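Local coordinates for protein cephalosporin acylase (PDB 2NLZ) that probably acts as an Ntn-type acylase of the gamma-glutamyltranspeptidase family, hydrolysing the side-chain amide of cephalosporin-like substrates, at residues N86-M97 with A410-H419; W163-K171 with W182-P193. The protein carries 1 engineered substitution. All coordinates share one frame; numbering follows the deposited sequence. Where two conformers were deposited one is given.

Contact 1: residues N86-M97 with A410-H419; sequences NGSGRAPMSLTM and ALKPGKRTYH
Arg-90 reaches across to the backbone of Gly-414. Its NE donates to Gly-414 O at 2.8 Å. The oxygen lies close to the guanidinium plane, but the donor stands above the carbonyl plane. Arg-90 CG sits between its own backbone N and carbonyl carbon (chi1 48°), and bends at chi2 and chi3 bring NE back over the turn. A similar first torsion in Arg-416 (chi1 52°) swings its CD over one face of the Arg-90 guanidinium, and the two guanidinium planes are 38° apart. NH1 of Arg-90 comes within 3.6 Å of Arg-416 NE. Glu-317 makes a salt bridge to Arg-416 NE and a long, weak ion pair with Arg-90 NH1. With an alanine in place of Arg-90, Gly-414 O would probably lose its side-chain donor and Arg-416 CD the flat group it lies over.

The two segments run in opposite directions and join the end of strand 81-87 to the loop before strand 424-428 of the gamma-glutamyltranspeptidase-type fold. Ala-91 N donates to Lys-415 O at 2.8 Å, and Gly-414 N returns a weak bond to Ala-91 O. Gly-414 belongs to a type II turn, where its positive phi suits glycine. Further on, the side chains that meet are mainly apolar. Leu-95 and Leu-411 cross at about a right angle, with their CD2 atoms 3.9 Å apart. The methyl CG2 of Thr-96 rests on Pro-413 CG at 3.8 Å, while its OG1 caps the following helix at Ala-99 N. At the other end, Asn-86 OD1 accepts from Ser-88 N in an Asx turn, and its amide lies beside Arg-416 NH1. The close arginine pair probably depends on Glu-317 to offset its like charges.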
loop_
_atom_site.group_PDB
_atom_site.type_symbol
_atom_site.label_atom_id
_atom_site.label_comp_id
_atom_site.label_asym_id
_atom_site.label_seq_id
_atom_site.Cartn_x
_atom_site.Cartn_y
_atom_site.Cartn_z
ATOM N N ASN D 86 -40.321 -2.051 17.448
ATOM C CA ASN D 86 -39.847 -3.387 17.772
ATOM C C ASN D 86 -40.667 -4.410 17.024
ATOM O O ASN D 86 -41.679 -4.894 17.524
ATOM C CB ASN D 86 -39.912 -3.661 19.282
ATOM C CG ASN D 86 -39.139 -4.906 19.688
ATOM O OD1 ASN D 86 -39.119 -5.897 18.963
ATOM N ND2 ASN D 86 -38.488 -4.855 20.857
ATOM N N GLY D 87 -40.222 -4.750 15.825
ATOM C CA GLY D 87 -40.914 -5.752 15.055
ATOM C C GLY D 87 -40.383 -7.147 15.292
ATOM O O GLY D 87 -40.365 -7.955 14.376
ATOM N N SER D 88 -39.942 -7.428 16.516
ATOM C CA SER D 88 -39.431 -8.749 16.865
ATOM C C SER D 88 -40.550 -9.609 17.407
ATOM O O SER D 88 -41.225 -9.230 18.362
ATOM C CB SER D 88 -38.328 -8.636 17.909
ATOM O OG SER D 88 -37.975 -9.900 18.425
ATOM N N GLY D 89 -40.741 -10.769 16.798
ATOM C CA GLY D 89 -41.783 -11.680 17.235
ATOM C C GLY D 89 -41.358 -12.566 18.384
ATOM O O GLY D 89 -40.170 -12.825 18.577
ATOM N N ARG D 90 -42.335 -13.037 19.151
ATOM C CA ARG D 90 -42.045 -13.867 20.312
ATOM C C ARG D 90 -42.046 -15.361 19.971
ATOM O O ARG D 90 -42.441 -15.751 18.868
ATOM C CB ARG D 90 -42.981 -13.520 21.482
ATOM C CG ARG D 90 -44.476 -13.424 21.144
ATOM C CD ARG D 90 -45.144 -12.242 21.854
ATOM N NE ARG D 90 -44.486 -11.886 23.109
ATOM C CZ ARG D 90 -44.464 -10.667 23.652
ATOM N NH1 ARG D 90 -43.823 -10.471 24.794
ATOM N NH2 ARG D 90 -45.063 -9.638 23.064
ATOM N N ALA D 91 -41.573 -16.176 20.918
ATOM C CA ALA D 91 -41.488 -17.625 20.767
ATOM C C ALA D 91 -42.871 -18.230 20.809
ATOM O O ALA D 91 -43.756 -17.690 21.474
ATOM C CB ALA D 91 -40.643 -18.215 21.879
ATOM N N PRO D 92 -43.068 -19.354 20.096
ATOM C CA PRO D 92 -44.335 -20.086 20.139
ATOM C C PRO D 92 -44.763 -20.434 21.557
ATOM O O PRO D 92 -43.916 -20.696 22.415
ATOM C CB PRO D 92 -44.027 -21.365 19.363
ATOM C CG PRO D 92 -42.968 -20.973 18.427
ATOM C CD PRO D 92 -42.110 -19.992 19.176
ATOM N N MET D 93 -46.072 -20.438 21.791
ATOM C CA MET D 93 -46.607 -20.605 23.136
ATOM C C MET D 93 -46.461 -22.044 23.628
ATOM O O MET D 93 -46.516 -22.312 24.832
ATOM C CB MET D 93 -48.063 -20.147 23.190
ATOM C CG MET D 93 -48.491 -19.607 24.544
ATOM S SD MET D 93 -47.630 -18.094 25.009
ATOM C CE MET D 93 -48.468 -16.883 23.978
ATOM N N SER D 94 -46.258 -22.964 22.693
ATOM C CA SER D 94 -45.989 -24.355 23.042
ATOM C C SER D 94 -44.486 -24.680 23.175
ATOM O O SER D 94 -44.120 -25.796 23.550
ATOM C CB SER D 94 -46.673 -25.299 22.043
ATOM O OG SER D 94 -46.384 -24.936 20.702
ATOM N N LEU D 95 -43.626 -23.704 22.881
ATOM C CA LEU D 95 -42.173 -23.903 22.944
ATOM C C LEU D 95 -41.644 -23.602 24.342
ATOM O O LEU D 95 -41.438 -22.443 24.705
ATOM C CB LEU D 95 -41.457 -23.019 21.920
ATOM C CG LEU D 95 -40.304 -23.560 21.056
ATOM C CD1 LEU D 95 -39.433 -22.412 20.558
ATOM C CD2 LEU D 95 -39.455 -24.613 21.750
ATOM N N THR D 96 -41.430 -24.655 25.122
ATOM C CA THR D 96 -40.913 -24.516 26.475
ATOM C C THR D 96 -39.543 -25.163 26.572
ATOM O O THR D 96 -39.133 -25.905 25.680
ATOM C CB THR D 96 -41.847 -25.151 27.533
ATOM O OG1 THR D 96 -42.037 -26.544 27.249
ATOM C CG2 THR D 96 -43.200 -24.447 27.567
ATOM N N MET D 97 -38.851 -24.877 27.671
ATOM C CA MET D 97 -37.511 -25.387 27.916
ATOM C C MET D 97 -37.519 -26.896 28.083
ATOM O O MET D 97 -36.633 -27.576 27.576
ATOM C CB MET D 97 -36.933 -24.742 29.169
ATOM C CG MET D 97 -35.501 -24.297 29.034
ATOM S SD MET D 97 -34.880 -23.521 30.549
ATOM C CE MET D 97 -36.216 -22.410 31.001
ATOM N N ALA D 410 -33.318 -17.160 29.039
ATOM C CA ALA D 410 -33.770 -18.545 28.974
ATOM C C ALA D 410 -35.035 -18.655 28.128
ATOM O O ALA D 410 -35.868 -17.746 28.125
ATOM C CB ALA D 410 -34.016 -19.080 30.362
ATOM N N LEU D 411 -35.169 -19.764 27.406
ATOM C CA LEU D 411 -36.339 -19.996 26.564
ATOM C C LEU D 411 -37.602 -20.094 27.400
ATOM O O LEU D 411 -37.689 -20.895 28.330
ATOM C CB LEU D 411 -36.165 -21.264 25.727
ATOM C CG LEU D 411 -37.347 -21.819 24.930
ATOM C CD1 LEU D 411 -37.861 -20.830 23.905
ATOM C CD2 LEU D 411 -36.933 -23.111 24.244
ATOM N N LYS D 412 -38.568 -19.256 27.057
ATOM C CA LYS D 412 -39.867 -19.237 27.700
ATOM C C LYS D 412 -40.900 -19.093 26.585
ATOM O O LYS D 412 -40.626 -18.440 25.577
ATOM C CB LYS D 412 -39.950 -18.044 28.651
ATOM C CG LYS D 412 -40.618 -18.323 29.987
ATOM C CD LYS D 412 -39.591 -18.629 31.073
ATOM C CE LYS D 412 -40.235 -18.601 32.450
ATOM N NZ LYS D 412 -39.225 -18.572 33.535
ATOM N N PRO D 413 -42.078 -19.725 26.736
ATOM C CA PRO D 413 -43.129 -19.544 25.738
ATOM C C PRO D 413 -43.612 -18.106 25.714
ATOM O O PRO D 413 -43.806 -17.514 26.771
ATOM C CB PRO D 413 -44.249 -20.466 26.230
ATOM C CG PRO D 413 -43.972 -20.690 27.674
ATOM C CD PRO D 413 -42.485 -20.655 27.803
ATOM N N GLY D 414 -43.762 -17.544 24.517
ATOM C CA GLY D 414 -44.285 -16.189 24.355
ATOM C C GLY D 414 -43.304 -15.097 24.708
ATOM O O GLY D 414 -43.682 -13.943 24.870
ATOM N N LYS D 415 -42.036 -15.468 24.826
ATOM C CA LYS D 415 -40.976 -14.524 25.140
ATOM C C LYS D 415 -40.196 -14.237 23.862
ATOM O O LYS D 415 -40.026 -15.127 23.035
ATOM C CB LYS D 415 -40.068 -15.141 26.201
ATOM C CG LYS D 415 -38.824 -14.340 26.550
ATOM C CD LYS D 415 -37.909 -15.151 27.454
ATOM C CE LYS D 415 -36.857 -14.283 28.098
ATOM N NZ LYS D 415 -35.897 -15.081 28.877
ATOM N N ARG D 416 -39.737 -13.004 23.671
ATOM C CA ARG D 416 -38.830 -12.744 22.552
ATOM C C ARG D 416 -37.382 -12.628 23.032
ATOM O O ARG D 416 -37.120 -12.120 24.129
ATOM C CB ARG D 416 -39.275 -11.538 21.724
ATOM C CG ARG D 416 -39.527 -10.319 22.543
ATOM C CD ARG D 416 -40.855 -9.687 22.199
ATOM N NE ARG D 416 -41.150 -8.625 23.156
ATOM C CZ ARG D 416 -41.298 -7.344 22.832
ATOM N NH1 ARG D 416 -41.199 -6.959 21.563
ATOM N NH2 ARG D 416 -41.554 -6.449 23.774
ATOM N N THR D 417 -36.456 -13.125 22.212
ATOM C CA THR D 417 -35.066 -13.313 22.634
ATOM C C THR D 417 -34.160 -12.107 22.404
ATOM O O THR D 417 -34.511 -11.181 21.662
ATOM C CB THR D 417 -34.419 -14.512 21.916
ATOM O OG1 THR D 417 -33.050 -14.617 22.315
ATOM C CG2 THR D 417 -34.504 -14.345 20.404
ATOM N N TYR D 418 -33.003 -12.143 23.070
ATOM C CA TYR D 418 -31.838 -11.345 22.728
ATOM C C TYR D 418 -31.717 -11.325 21.213
ATOM O O TYR D 418 -31.602 -12.377 20.574
ATOM C CB TYR D 418 -30.597 -11.989 23.357
ATOM C CG TYR D 418 -29.277 -11.290 23.110
ATOM C CD1 TYR D 418 -28.523 -11.562 21.976
ATOM C CD2 TYR D 418 -28.762 -10.385 24.033
ATOM C CE1 TYR D 418 -27.311 -10.928 21.750
ATOM C CE2 TYR D 418 -27.548 -9.748 23.822
ATOM C CZ TYR D 418 -26.827 -10.024 22.677
ATOM O OH TYR D 418 -25.622 -9.401 22.462
ATOM N N HIS D 419 -31.753 -10.121 20.645
ATOM C CA HIS D 419 -31.804 -9.937 19.195
ATOM C C HIS D 419 -30.566 -9.199 18.709
ATOM O O HIS D 419 -30.180 -8.198 19.297
ATOM C CB HIS D 419 -33.062 -9.154 18.814
ATOM C CG HIS D 419 -33.762 -9.691 17.608
ATOM N ND1 HIS D 419 -33.327 -9.442 16.324
ATOM C CD2 HIS D 419 -34.866 -10.460 17.488
ATOM C CE1 HIS D 419 -34.137 -10.034 15.465
ATOM N NE2 HIS D 419 -35.079 -10.662 16.145
#

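Contact 2: residues W163-K171 with W182-P193; sequences WKAAYDRVK and WFDTFAPKGRAP. Engineered in segment 163-171: Val-170 (natural residue Phe).
Trp-163 NE1 donates to the backbone O of Phe-186 at 2.7 Å. The bond is bent, and the oxygen lies 26° out of the indole plane. CG of Trp-163 is anti to the backbone N (chi1 -154°), which carries the indole across to the backbone of Phe-186. There Pro-193 CD sits over the five-membered ring, 3.6 Å from its centroid, in a CH-pi contact. Trp-163 CZ2 meets Phe-186 CD1 near the edge of the phenyl ring. The indole also packs edge-to-face with Trp-199 and Phe-381.

The segments form an antiparallel helical hairpin. The axes of 163-171 and 182-186 come no closer than 12.2 Å, at a signed angle of -156°, and large rings fill the interface. A type I turn from Ala-187 to Gly-190 leads the chain back along the first helix. Tyr-167 takes Arg-191 CA over one face in a second CH-pi contact. Its CE2 lies at the edge of the Phe-183 ring, 3.8 Å from CE1. Ala-192 CB packs on Lys-164 CG at 3.8 Å and on Tyr-167 CB. Val-170, an engineered residue, touches Phe-183 CZ through CG1 at 3.8 Å.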
loop_
_atom_site.group_PDB
_atom_site.type_symbol
_atom_site.label_atom_id
_atom_site.label_comp_id
_atom_site.label_asym_id
_atom_site.label_seq_id
_atom_site.Cartn_x
_atom_site.Cartn_y
_atom_site.Cartn_z
ATOM N N TRP D 163 -25.342 -17.898 -1.896
ATOM C CA TRP D 163 -26.431 -18.769 -2.301
ATOM C C TRP D 163 -25.882 -20.170 -2.588
ATOM O O TRP D 163 -26.499 -21.165 -2.217
ATOM C CB TRP D 163 -27.125 -18.190 -3.538
ATOM C CG TRP D 163 -28.569 -18.579 -3.743
ATOM C CD1 TRP D 163 -29.136 -19.812 -3.547
ATOM C CD2 TRP D 163 -29.614 -17.734 -4.226
ATOM N NE1 TRP D 163 -30.473 -19.778 -3.866
ATOM C CE2 TRP D 163 -30.791 -18.513 -4.284
ATOM C CE3 TRP D 163 -29.676 -16.391 -4.605
ATOM C CZ2 TRP D 163 -32.011 -17.985 -4.703
ATOM C CZ3 TRP D 163 -30.886 -15.873 -5.031
ATOM C CH2 TRP D 163 -32.035 -16.666 -5.073
ATOM N N LYS D 164 -24.722 -20.243 -3.240
ATOM C CA LYS D 164 -24.085 -21.528 -3.519
ATOM C C LYS D 164 -23.601 -22.189 -2.256
ATOM O O LYS D 164 -23.744 -23.393 -2.114
ATOM C CB LYS D 164 -22.921 -21.394 -4.494
ATOM C CG LYS D 164 -23.298 -21.626 -5.944
ATOM C CD LYS D 164 -22.152 -22.288 -6.689
ATOM C CE LYS D 164 -21.875 -23.675 -6.137
ATOM N NZ LYS D 164 -20.474 -24.074 -6.379
ATOM N N ALA D 165 -23.035 -21.393 -1.347
ATOM C CA ALA D 165 -22.557 -21.882 -0.053
ATOM C C ALA D 165 -23.698 -22.472 0.758
ATOM O O ALA D 165 -23.542 -23.513 1.398
ATOM C CB ALA D 165 -21.878 -20.765 0.726
ATOM N N ALA D 166 -24.845 -21.802 0.709
ATOM C CA ALA D 166 -26.044 -22.272 1.391
ATOM C C ALA D 166 -26.578 -23.542 0.758
ATOM O O ALA D 166 -27.122 -24.380 1.456
ATOM C CB ALA D 166 -27.118 -21.200 1.409
ATOM N N TYR D 167 -26.423 -23.682 -0.555
ATOM C CA TYR D 167 -26.821 -24.914 -1.234
ATOM C C TYR D 167 -25.869 -26.076 -0.913
ATOM O O TYR D 167 -26.319 -27.132 -0.461
ATOM C CB TYR D 167 -26.939 -24.713 -2.754
ATOM C CG TYR D 167 -27.362 -25.969 -3.488
ATOM C CD1 TYR D 167 -26.440 -26.735 -4.202
ATOM C CD2 TYR D 167 -28.680 -26.411 -3.447
ATOM C CE1 TYR D 167 -26.823 -27.903 -4.865
ATOM C CE2 TYR D 167 -29.075 -27.575 -4.110
ATOM C CZ TYR D 167 -28.142 -28.314 -4.814
ATOM O OH TYR D 167 -28.536 -29.460 -5.464
ATOM N N ASP D 168 -24.569 -25.864 -1.139
ATOM C CA ASP D 168 -23.537 -26.910 -1.021
ATOM C C ASP D 168 -23.432 -27.522 0.369
ATOM O O ASP D 168 -23.250 -28.739 0.506
ATOM C CB ASP D 168 -22.156 -26.382 -1.443
ATOM C CG ASP D 168 -21.994 -26.279 -2.954
ATOM O OD1 ASP D 168 -22.764 -26.922 -3.699
ATOM O OD2 ASP D 168 -21.082 -25.551 -3.396
ATOM N N ARG D 169 -23.536 -26.681 1.392
ATOM C CA ARG D 169 -23.479 -27.147 2.772
ATOM C C ARG D 169 -24.749 -27.912 3.138
ATOM O O ARG D 169 -24.731 -28.880 3.909
ATOM C CB ARG D 169 -23.276 -25.964 3.729
ATOM C CG ARG D 169 -23.535 -26.305 5.193
ATOM C CD ARG D 169 -22.523 -25.668 6.130
ATOM N NE ARG D 169 -23.088 -24.552 6.879
ATOM C CZ ARG D 169 -23.799 -24.680 7.994
ATOM N NH1 ARG D 169 -24.053 -25.880 8.503
ATOM N NH2 ARG D 169 -24.265 -23.603 8.604
ATOM N N VAL D 170 -25.844 -27.485 2.534
ATOM C CA VAL D 170 -27.174 -27.848 2.994
ATOM C C VAL D 170 -27.839 -28.978 2.171
ATOM O O VAL D 170 -28.780 -29.620 2.650
ATOM C CB VAL D 170 -28.040 -26.555 3.066
ATOM C CG1 VAL D 170 -29.457 -26.795 2.608
ATOM C CG2 VAL D 170 -27.917 -25.841 4.444
ATOM N N LYS D 171 -27.346 -29.228 0.954
ATOM C CA LYS D 171 -27.826 -30.350 0.136
ATOM C C LYS D 171 -27.587 -31.671 0.867
ATOM O O LYS D 171 -28.361 -32.623 0.724
ATOM C CB LYS D 171 -27.148 -30.355 -1.245
ATOM C CG LYS D 171 -27.375 -31.613 -2.116
ATOM C CD LYS D 171 -28.697 -31.582 -2.899
ATOM C CE LYS D 171 -29.713 -32.608 -2.415
ATOM N NZ LYS D 171 -31.010 -32.468 -3.131
ATOM N N TRP D 182 -37.767 -25.297 0.373
ATOM C CA TRP D 182 -36.583 -24.451 0.236
ATOM C C TRP D 182 -35.832 -24.754 -1.055
ATOM O O TRP D 182 -35.426 -23.840 -1.775
ATOM C CB TRP D 182 -35.640 -24.627 1.429
ATOM C CG TRP D 182 -34.505 -23.636 1.447
ATOM C CD1 TRP D 182 -34.456 -22.466 2.148
ATOM C CD2 TRP D 182 -33.257 -23.727 0.736
ATOM N NE1 TRP D 182 -33.263 -21.823 1.919
ATOM C CE2 TRP D 182 -32.510 -22.571 1.055
ATOM C CE3 TRP D 182 -32.698 -24.672 -0.137
ATOM C CZ2 TRP D 182 -31.239 -22.336 0.533
ATOM C CZ3 TRP D 182 -31.437 -24.434 -0.657
ATOM C CH2 TRP D 182 -30.722 -23.277 -0.322
ATOM N N PHE D 183 -35.628 -26.035 -1.334
ATOM C CA PHE D 183 -34.995 -26.444 -2.576
ATOM C C PHE D 183 -35.874 -26.128 -3.784
ATOM O O PHE D 183 -35.363 -25.811 -4.848
ATOM C CB PHE D 183 -34.649 -27.936 -2.550
ATOM C CG PHE D 183 -33.540 -28.288 -1.594
ATOM C CD1 PHE D 183 -32.212 -28.109 -1.955
ATOM C CD2 PHE D 183 -33.824 -28.802 -0.338
ATOM C CE1 PHE D 183 -31.191 -28.426 -1.075
ATOM C CE2 PHE D 183 -32.809 -29.126 0.547
ATOM C CZ PHE D 183 -31.490 -28.937 0.177
ATOM N N ASP D 184 -37.192 -26.214 -3.622
ATOM C CA ASP D 184 -38.108 -25.913 -4.720
ATOM C C ASP D 184 -38.119 -24.416 -5.048
ATOM O O ASP D 184 -38.193 -24.035 -6.220
ATOM C CB ASP D 184 -39.524 -26.400 -4.398
ATOM C CG ASP D 184 -39.627 -27.912 -4.360
ATOM O OD1 ASP D 184 -38.757 -28.602 -4.936
ATOM O OD2 ASP D 184 -40.594 -28.409 -3.751
ATOM N N THR D 185 -38.023 -23.592 -4.002
ATOM C CA THR D 185 -38.059 -22.136 -4.107
ATOM C C THR D 185 -36.708 -21.511 -4.475
ATOM O O THR D 185 -36.637 -20.681 -5.376
ATOM C CB THR D 185 -38.533 -21.516 -2.784
ATOM O OG1 THR D 185 -39.807 -22.062 -2.440
ATOM C CG2 THR D 185 -38.630 -19.994 -2.875
ATOM N N PHE D 186 -35.647 -21.904 -3.772
ATOM C CA PHE D 186 -34.352 -21.227 -3.901
ATOM C C PHE D 186 -33.321 -21.975 -4.739
ATOM O O PHE D 186 -32.279 -21.414 -5.092
ATOM C CB PHE D 186 -33.776 -20.913 -2.522
ATOM C CG PHE D 186 -34.633 -20.005 -1.712
ATOM C CD1 PHE D 186 -34.910 -18.726 -2.156
ATOM C CD2 PHE D 186 -35.168 -20.427 -0.512
ATOM C CE1 PHE D 186 -35.698 -17.877 -1.412
ATOM C CE2 PHE D 186 -35.967 -19.589 0.242
ATOM C CZ PHE D 186 -36.233 -18.312 -0.209
ATOM N N ALA D 187 -33.603 -23.238 -5.046
ATOM C CA ALA D 187 -32.764 -24.005 -5.963
ATOM C C ALA D 187 -33.604 -24.732 -7.017
ATOM O O ALA D 187 -33.595 -25.961 -7.070
ATOM C CB ALA D 187 -31.920 -24.987 -5.191
ATOM N N PRO D 188 -34.319 -23.974 -7.874
ATOM C CA PRO D 188 -35.325 -24.624 -8.713
ATOM C C PRO D 188 -34.736 -25.470 -9.836
ATOM O O PRO D 188 -35.406 -26.371 -10.334
ATOM C CB PRO D 188 -36.126 -23.447 -9.281
ATOM C CG PRO D 188 -35.205 -22.309 -9.254
ATOM C CD PRO D 188 -34.239 -22.524 -8.133
ATOM N N LYS D 189 -33.494 -25.187 -10.216
ATOM C CA LYS D 189 -32.823 -25.949 -11.259
ATOM C C LYS D 189 -31.946 -27.061 -10.700
ATOM O O LYS D 189 -31.094 -27.592 -11.407
ATOM C CB LYS D 189 -31.985 -25.033 -12.154
ATOM C CG LYS D 189 -32.666 -24.602 -13.445
ATOM C CD LYS D 189 -33.070 -23.141 -13.404
ATOM C CE LYS D 189 -33.304 -22.610 -14.805
ATOM N NZ LYS D 189 -33.181 -21.132 -14.839
ATOM N N GLY D 190 -32.147 -27.414 -9.435
ATOM C CA GLY D 190 -31.362 -28.476 -8.808
ATOM C C GLY D 190 -29.953 -28.041 -8.441
ATOM O O GLY D 190 -29.075 -28.872 -8.212
ATOM N N ARG D 191 -29.749 -26.728 -8.403
ATOM C CA ARG D 191 -28.524 -26.114 -7.910
ATOM C C ARG D 191 -28.831 -24.660 -7.547
ATOM O O ARG D 191 -29.942 -24.176 -7.778
ATOM C CB ARG D 191 -27.381 -26.241 -8.936
ATOM C CG ARG D 191 -27.206 -25.105 -9.936
ATOM C CD ARG D 191 -28.055 -25.258 -11.168
ATOM N NE ARG D 191 -27.900 -24.110 -12.045
ATOM C CZ ARG D 191 -28.108 -24.113 -13.357
ATOM N NH1 ARG D 191 -27.929 -22.993 -14.036
ATOM N NH2 ARG D 191 -28.479 -25.218 -13.996
ATOM N N ALA D 192 -27.867 -23.975 -6.945
ATOM C CA ALA D 192 -28.007 -22.548 -6.677
ATOM C C ALA D 192 -27.726 -21.755 -7.957
ATOM O O ALA D 192 -26.842 -22.135 -8.724
ATOM C CB ALA D 192 -27.068 -22.126 -5.565
ATOM N N PRO D 193 -28.470 -20.651 -8.183
ATOM C CA PRO D 193 -28.339 -19.783 -9.363
ATOM C C PRO D 193 -26.908 -19.359 -9.660
ATOM O O PRO D 193 -26.168 -19.023 -8.743
ATOM C CB PRO D 193 -29.143 -18.546 -8.977
ATOM C CG PRO D 193 -30.127 -19.022 -7.994
ATOM C CD PRO D 193 -29.515 -20.167 -7.263
#

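From the N terminus, strand 81-87 runs out into 86-97, the first half of contact 1. The chain continues through several helices to helix 157-173. There contact 2 closes a short loop of ten residues, joining that helix to helix 180-186 and the turn behind it. The chain then passes through further helices and strands before 410-419 returns to 86-97, which closes contact 1 over 312 residues. Contact 2 is therefore nested inside the loop of contact 1. One is a local helical hairpin; the other ties the end of strand 81-87 to the loop before strand 424-428. They do not touch: their nearest atoms are about 18 Å apart.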